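Local coordinates for extracellular haem-binding protein (Streptomyces reticuli, PDB 3FPW), which binds and degrades haem outside the cell, binds iron, and as an octamer probably communicates with its cognate two-component sensor kinase, at residues 77-91 with 168-182. Sequence-based numbering, arbitrary orientation.
Sequences AVEAAEKDGRHVSVA and IGVAGAPSGDLDEQY. With PO4 (phosphate ion), chain D.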
loop_
_atom_site.group_PDB
_atom_site.type_symbol
_atom_site.label_atom_id
_atom_site.label_comp_id
_atom_site.label_asym_id
_atom_site.label_seq_id
_atom_site.Cartn_x
_atom_site.Cartn_y
_atom_site.Cartn_z
ATOM N N ALA A 77 -17.843 -3.540 -25.472
ATOM C CA ALA A 77 -16.761 -2.577 -25.608
ATOM C C ALA A 77 -15.534 -3.281 -26.170
ATOM O O ALA A 77 -14.892 -2.773 -27.079
ATOM C CB ALA A 77 -16.461 -1.915 -24.264
ATOM N N VAL A 78 -15.211 -4.461 -25.649
ATOM C CA VAL A 78 -14.078 -5.205 -26.196
ATOM C C VAL A 78 -14.314 -5.505 -27.673
ATOM O O VAL A 78 -13.430 -5.322 -28.510
ATOM C CB VAL A 78 -13.812 -6.522 -25.431
ATOM C CG1 VAL A 78 -12.778 -7.381 -26.184
ATOM C CG2 VAL A 78 -13.335 -6.220 -24.031
ATOM N N GLU A 79 -15.512 -5.978 -27.994
ATOM C CA GLU A 79 -15.809 -6.343 -29.384
ATOM C C GLU A 79 -15.673 -5.163 -30.319
ATOM O O GLU A 79 -15.169 -5.312 -31.426
ATOM C CB GLU A 79 -17.190 -6.977 -29.489
ATOM C CG GLU A 79 -17.231 -8.386 -28.875
ATOM C CD GLU A 79 -18.651 -8.869 -28.617
ATOM O OE1 GLU A 79 -19.594 -8.293 -29.209
ATOM O OE2 GLU A 79 -18.819 -9.823 -27.820
ATOM N N ALA A 80 -16.100 -3.990 -29.867
ATOM C CA ALA A 80 -15.975 -2.791 -30.687
ATOM C C ALA A 80 -14.507 -2.449 -30.918
ATOM O O ALA A 80 -14.097 -2.112 -32.025
ATOM C CB ALA A 80 -16.717 -1.609 -30.055
ATOM N N ALA A 81 -13.690 -2.535 -29.878
ATOM C CA ALA A 81 -12.257 -2.322 -30.079
ATOM C C ALA A 81 -11.640 -3.376 -31.014
ATOM O O ALA A 81 -10.829 -3.046 -31.889
ATOM C CB ALA A 81 -11.534 -2.289 -28.725
ATOM N N GLU A 82 -12.011 -4.640 -30.824
ATOM C CA GLU A 82 -11.439 -5.717 -31.617
ATOM C C GLU A 82 -11.761 -5.558 -33.091
ATOM O O GLU A 82 -10.931 -5.883 -33.944
ATOM C CB GLU A 82 -11.936 -7.073 -31.122
ATOM C CG GLU A 82 -11.261 -7.544 -29.854
ATOM C CD GLU A 82 -11.857 -8.839 -29.347
ATOM O OE1 GLU A 82 -11.272 -9.441 -28.434
ATOM O OE2 GLU A 82 -12.919 -9.242 -29.858
ATOM N N LYS A 83 -12.961 -5.052 -33.375
ATOM C CA LYS A 83 -13.418 -4.817 -34.768
ATOM C C LYS A 83 -12.470 -3.857 -35.470
ATOM O O LYS A 83 -12.232 -3.966 -36.693
ATOM C CB LYS A 83 -14.834 -4.213 -34.759
ATOM C CG LYS A 83 -15.582 -4.268 -36.104
ATOM C CD LYS A 83 -17.041 -3.763 -35.980
ATOM C CE LYS A 83 -17.758 -4.351 -34.746
ATOM N NZ LYS A 83 -19.228 -4.019 -34.689
ATOM N N ASP A 84 -11.927 -2.919 -34.693
ATOM C CA ASP A 84 -11.025 -1.886 -35.200
ATOM C C ASP A 84 -9.559 -2.253 -35.087
ATOM O O ASP A 84 -8.687 -1.453 -35.420
ATOM C CB ASP A 84 -11.237 -0.593 -34.432
ATOM C CG ASP A 84 -12.587 0.015 -34.679
ATOM O OD1 ASP A 84 -13.370 -0.532 -35.499
ATOM O OD2 ASP A 84 -12.856 1.051 -34.048
ATOM N N GLY A 85 -9.280 -3.457 -34.625
ATOM C CA GLY A 85 -7.903 -3.893 -34.439
ATOM C C GLY A 85 -7.215 -3.238 -33.257
ATOM O O GLY A 85 -5.983 -3.089 -33.258
ATOM N N ARG A 86 -8.000 -2.811 -32.268
ATOM C CA ARG A 86 -7.459 -2.214 -31.047
ATOM C C ARG A 86 -7.410 -3.243 -29.923
ATOM O O ARG A 86 -8.147 -4.236 -29.934
ATOM C CB ARG A 86 -8.266 -0.976 -30.603
ATOM C CG ARG A 86 -7.660 0.382 -31.000
ATOM C CD ARG A 86 -7.482 0.444 -32.492
ATOM N NE ARG A 86 -6.831 1.654 -33.015
ATOM C CZ ARG A 86 -7.490 2.668 -33.559
ATOM N NH1 ARG A 86 -8.823 2.655 -33.585
ATOM N NH2 ARG A 86 -6.823 3.708 -34.069
ATOM N N HIS A 87 -6.531 -2.994 -28.960
ATOM C CA HIS A 87 -6.288 -3.935 -27.867
ATOM C C HIS A 87 -6.496 -3.210 -26.557
ATOM O O HIS A 87 -5.692 -2.365 -26.207
ATOM C CB HIS A 87 -4.836 -4.407 -27.968
ATOM C CG HIS A 87 -4.499 -4.925 -29.320
ATOM N ND1 HIS A 87 -4.846 -6.190 -29.729
ATOM C CD2 HIS A 87 -3.898 -4.331 -30.380
ATOM C CE1 HIS A 87 -4.452 -6.368 -30.981
ATOM N NE2 HIS A 87 -3.879 -5.253 -31.398
ATOM N N VAL A 88 -7.591 -3.507 -25.856
ATOM C CA VAL A 88 -7.992 -2.665 -24.725
ATOM C C VAL A 88 -8.307 -3.519 -23.524
ATOM O O VAL A 88 -8.540 -4.724 -23.653
ATOM C CB VAL A 88 -9.230 -1.799 -25.040
ATOM C CG1 VAL A 88 -8.946 -0.879 -26.257
ATOM C CG2 VAL A 88 -10.521 -2.658 -25.245
ATOM N N SER A 89 -8.280 -2.902 -22.351
ATOM C CA SER A 89 -8.897 -3.482 -21.178
ATOM C C SER A 89 -10.174 -2.712 -20.903
ATOM O O SER A 89 -10.278 -1.510 -21.218
ATOM C CB SER A 89 -7.978 -3.394 -19.938
ATOM O OG SER A 89 -6.789 -4.158 -20.089
ATOM N N VAL A 90 -11.137 -3.383 -20.275
ATOM C CA VAL A 90 -12.439 -2.781 -20.016
ATOM C C VAL A 90 -12.832 -3.097 -18.580
ATOM O O VAL A 90 -12.623 -4.213 -18.092
ATOM C CB VAL A 90 -13.525 -3.313 -21.000
ATOM C CG1 VAL A 90 -14.872 -2.641 -20.735
ATOM C CG2 VAL A 90 -13.107 -3.051 -22.440
ATOM N N ALA A 91 -13.379 -2.106 -17.892
ATOM C CA ALA A 91 -13.881 -2.344 -16.538
ATOM C C ALA A 91 -15.275 -1.800 -16.408
ATOM O O ALA A 91 -15.572 -0.720 -16.949
ATOM C CB ALA A 91 -12.993 -1.679 -15.502
ATOM N N ILE A 168 -18.453 2.589 -17.185
ATOM C CA ILE A 168 -17.699 1.688 -18.040
ATOM C C ILE A 168 -16.429 2.423 -18.454
ATOM O O ILE A 168 -16.505 3.569 -18.922
ATOM C CB ILE A 168 -18.493 1.332 -19.297
ATOM C CG1 ILE A 168 -19.798 0.647 -18.900
ATOM C CG2 ILE A 168 -17.643 0.438 -20.197
ATOM C CD1 ILE A 168 -20.766 0.417 -20.066
ATOM N N GLY A 169 -15.280 1.796 -18.220
ATOM C CA GLY A 169 -13.987 2.401 -18.528
ATOM C C GLY A 169 -13.181 1.547 -19.485
ATOM O O GLY A 169 -13.206 0.336 -19.405
ATOM N N VAL A 170 -12.490 2.191 -20.430
ATOM C CA VAL A 170 -11.706 1.487 -21.444
ATOM C C VAL A 170 -10.374 2.151 -21.531
ATOM O O VAL A 170 -10.283 3.387 -21.449
ATOM C CB VAL A 170 -12.381 1.554 -22.829
ATOM C CG1 VAL A 170 -11.508 0.887 -23.925
ATOM C CG2 VAL A 170 -13.724 0.860 -22.748
ATOM N N ALA A 171 -9.339 1.348 -21.666
ATOM C CA ALA A 171 -8.004 1.922 -21.837
ATOM C C ALA A 171 -7.175 1.040 -22.746
ATOM O O ALA A 171 -7.460 -0.150 -22.867
ATOM C CB ALA A 171 -7.329 2.065 -20.446
ATOM N N GLY A 172 -6.195 1.615 -23.448
ATOM C CA GLY A 172 -5.332 0.798 -24.307
ATOM C C GLY A 172 -5.352 1.205 -25.768
ATOM O O GLY A 172 -4.478 0.789 -26.528
ATOM N N ALA A 173 -6.342 2.005 -26.172
ATOM C CA ALA A 173 -6.371 2.522 -27.543
ATOM C C ALA A 173 -5.379 3.677 -27.680
ATOM O O ALA A 173 -4.861 4.196 -26.679
ATOM C CB ALA A 173 -7.774 2.985 -27.938
ATOM N N PRO A 174 -5.113 4.090 -28.922
ATOM C CA PRO A 174 -4.098 5.108 -29.132
ATOM C C PRO A 174 -4.469 6.487 -28.607
ATOM O O PRO A 174 -3.605 7.366 -28.506
ATOM C CB PRO A 174 -3.957 5.155 -30.656
ATOM C CG PRO A 174 -4.525 3.935 -31.165
ATOM C CD PRO A 174 -5.525 3.440 -30.181
ATOM N N SER A 175 -5.734 6.693 -28.275
ATOM C CA SER A 175 -6.157 7.968 -27.693
ATOM C C SER A 175 -7.298 7.716 -26.720
ATOM O O SER A 175 -8.029 6.718 -26.830
ATOM C CB SER A 175 -6.592 8.969 -28.777
ATOM O OG SER A 175 -7.853 8.617 -29.339
ATOM N N GLY A 176 -7.429 8.616 -25.754
ATOM C CA GLY A 176 -8.545 8.548 -24.805
ATOM C C GLY A 176 -9.875 8.696 -25.523
ATOM O O GLY A 176 -10.882 8.093 -25.135
ATOM N N ASP A 177 -9.892 9.488 -26.583
ATOM C CA ASP A 177 -11.141 9.683 -27.301
ATOM C C ASP A 177 -11.584 8.368 -27.958
ATOM O O ASP A 177 -12.764 8.031 -27.931
ATOM C CB ASP A 177 -11.028 10.818 -28.312
ATOM C CG ASP A 177 -11.030 12.202 -27.645
ATOM O OD1 ASP A 177 -11.436 12.334 -26.454
ATOM O OD2 ASP A 177 -10.616 13.159 -28.323
ATOM N N LEU A 178 -10.638 7.613 -28.515
ATOM C CA LEU A 178 -10.974 6.291 -29.045
ATOM C C LEU A 178 -11.412 5.367 -27.906
ATOM O O LEU A 178 -12.398 4.655 -28.046
ATOM C CB LEU A 178 -9.802 5.671 -29.796
ATOM C CG LEU A 178 -9.603 6.266 -31.182
ATOM C CD1 LEU A 178 -8.229 5.842 -31.656
ATOM C CD2 LEU A 178 -10.704 5.740 -32.090
ATOM N N ASP A 179 -10.686 5.369 -26.789
ATOM C CA ASP A 179 -11.115 4.561 -25.633
ATOM C C ASP A 179 -12.580 4.849 -25.329
ATOM O O ASP A 179 -13.390 3.939 -25.081
ATOM C CB ASP A 179 -10.345 4.924 -24.360
ATOM C CG ASP A 179 -8.906 4.440 -24.349
ATOM O OD1 ASP A 179 -8.617 3.368 -24.929
ATOM O OD2 ASP A 179 -8.053 5.121 -23.700
ATOM N N GLU A 180 -12.920 6.132 -25.305
ATOM C CA GLU A 180 -14.265 6.511 -24.900
ATOM C C GLU A 180 -15.315 6.126 -25.940
ATOM O O GLU A 180 -16.455 5.835 -25.587
ATOM C CB GLU A 180 -14.342 7.991 -24.513
ATOM C CG GLU A 180 -15.376 8.235 -23.442
ATOM C CD GLU A 180 -15.293 9.639 -22.887
ATOM O OE1 GLU A 180 -16.072 10.505 -23.341
ATOM O OE2 GLU A 180 -14.435 9.872 -22.017
ATOM N N GLN A 181 -14.932 6.121 -27.219
ATOM C CA GLN A 181 -15.785 5.549 -28.265
ATOM C C GLN A 181 -16.154 4.110 -27.924
ATOM O O GLN A 181 -17.315 3.715 -28.019
ATOM C CB GLN A 181 -15.063 5.593 -29.614
ATOM C CG GLN A 181 -15.839 5.054 -30.816
ATOM C CD GLN A 181 -15.080 5.272 -32.132
ATOM O OE1 GLN A 181 -14.598 4.323 -32.748
ATOM N NE2 GLN A 181 -14.953 6.526 -32.544
ATOM N N TYR A 182 -15.168 3.314 -27.533
ATOM C CA TYR A 182 -15.463 1.908 -27.247
ATOM C C TYR A 182 -16.267 1.749 -25.955
ATOM O O TYR A 182 -17.119 0.855 -25.851
ATOM C CB TYR A 182 -14.174 1.097 -27.169
ATOM C CG TYR A 182 -13.331 1.228 -28.421
ATOM C CD1 TYR A 182 -13.916 1.155 -29.677
ATOM C CD2 TYR A 182 -11.966 1.384 -28.343
ATOM C CE1 TYR A 182 -13.161 1.270 -30.823
ATOM C CE2 TYR A 182 -11.196 1.502 -29.475
ATOM C CZ TYR A 182 -11.802 1.438 -30.720
ATOM O OH TYR A 182 -11.049 1.546 -31.874
HETATM P P PO4 D . -4.864 4.748 -21.757
HETATM O O1 PO4 D . -5.681 4.177 -22.912
HETATM O O2 PO4 D . -3.850 5.683 -22.367
HETATM O O3 PO4 D . -5.819 5.554 -20.938
HETATM O O4 PO4 D . -4.149 3.730 -20.839
HETATM O O HOH W 1 -4.995 -0.431 -29.040
#
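Y182 stands flat against the helix 67-83, with A81 CA over the centre of its ring, 3.7 Å from the centroid in a CH-pi contact. Alanines suit this helix face because a small CB lets an aromatic ring lie close to the backbone; A81 CB packs against the CD2 side of the ring, and A80 CB beside the CD1 rim. With CG anti to its carbonyl carbon (chi1 -55°), the ring runs out to the helix end, which G85 closes in a Schellman motif. There Y182 OH gives a 2.9 Å hydrogen bond to D84 OD2, which sits in the ring plane at its edge and accepts through its anti lone pair, the carboxylate turned 61° from the ring. The same OH accepts from R86 NH1 at 3.0 Å, a bent bond (138°) tilted from the guanidinium plane. R86, its chain bent at chi2, lays one guanidinium face over P174 CD and L178 CD1, the latter 3.5 Å from R86 NH2. Antiparallel strands 89-94 and 163-171 are sheet neighbours: S89 and A171, then A91 and G169, exchange paired backbone bonds. V90 lies alongside V170, pointing the same way, V88 crosses V170 obliquely, and A77 CB reaches V170 CG2. G172 N hydrogen-bonds O1 of a phosphate, probably from the crystallisation liquor; K119 hydrogen-bonds that ion and forms a salt bridge with D179. Replacing Y182 with an alanine would probably open a gap over A81 and leave D84 and R86 without the hydroxyl between them. Donating to a carboxylate and accepting from a guanidinium, that hydroxyl bridges opposite charges, which would probably fix its rotation, and joins helix 176-187 to the loop after helix 67-83.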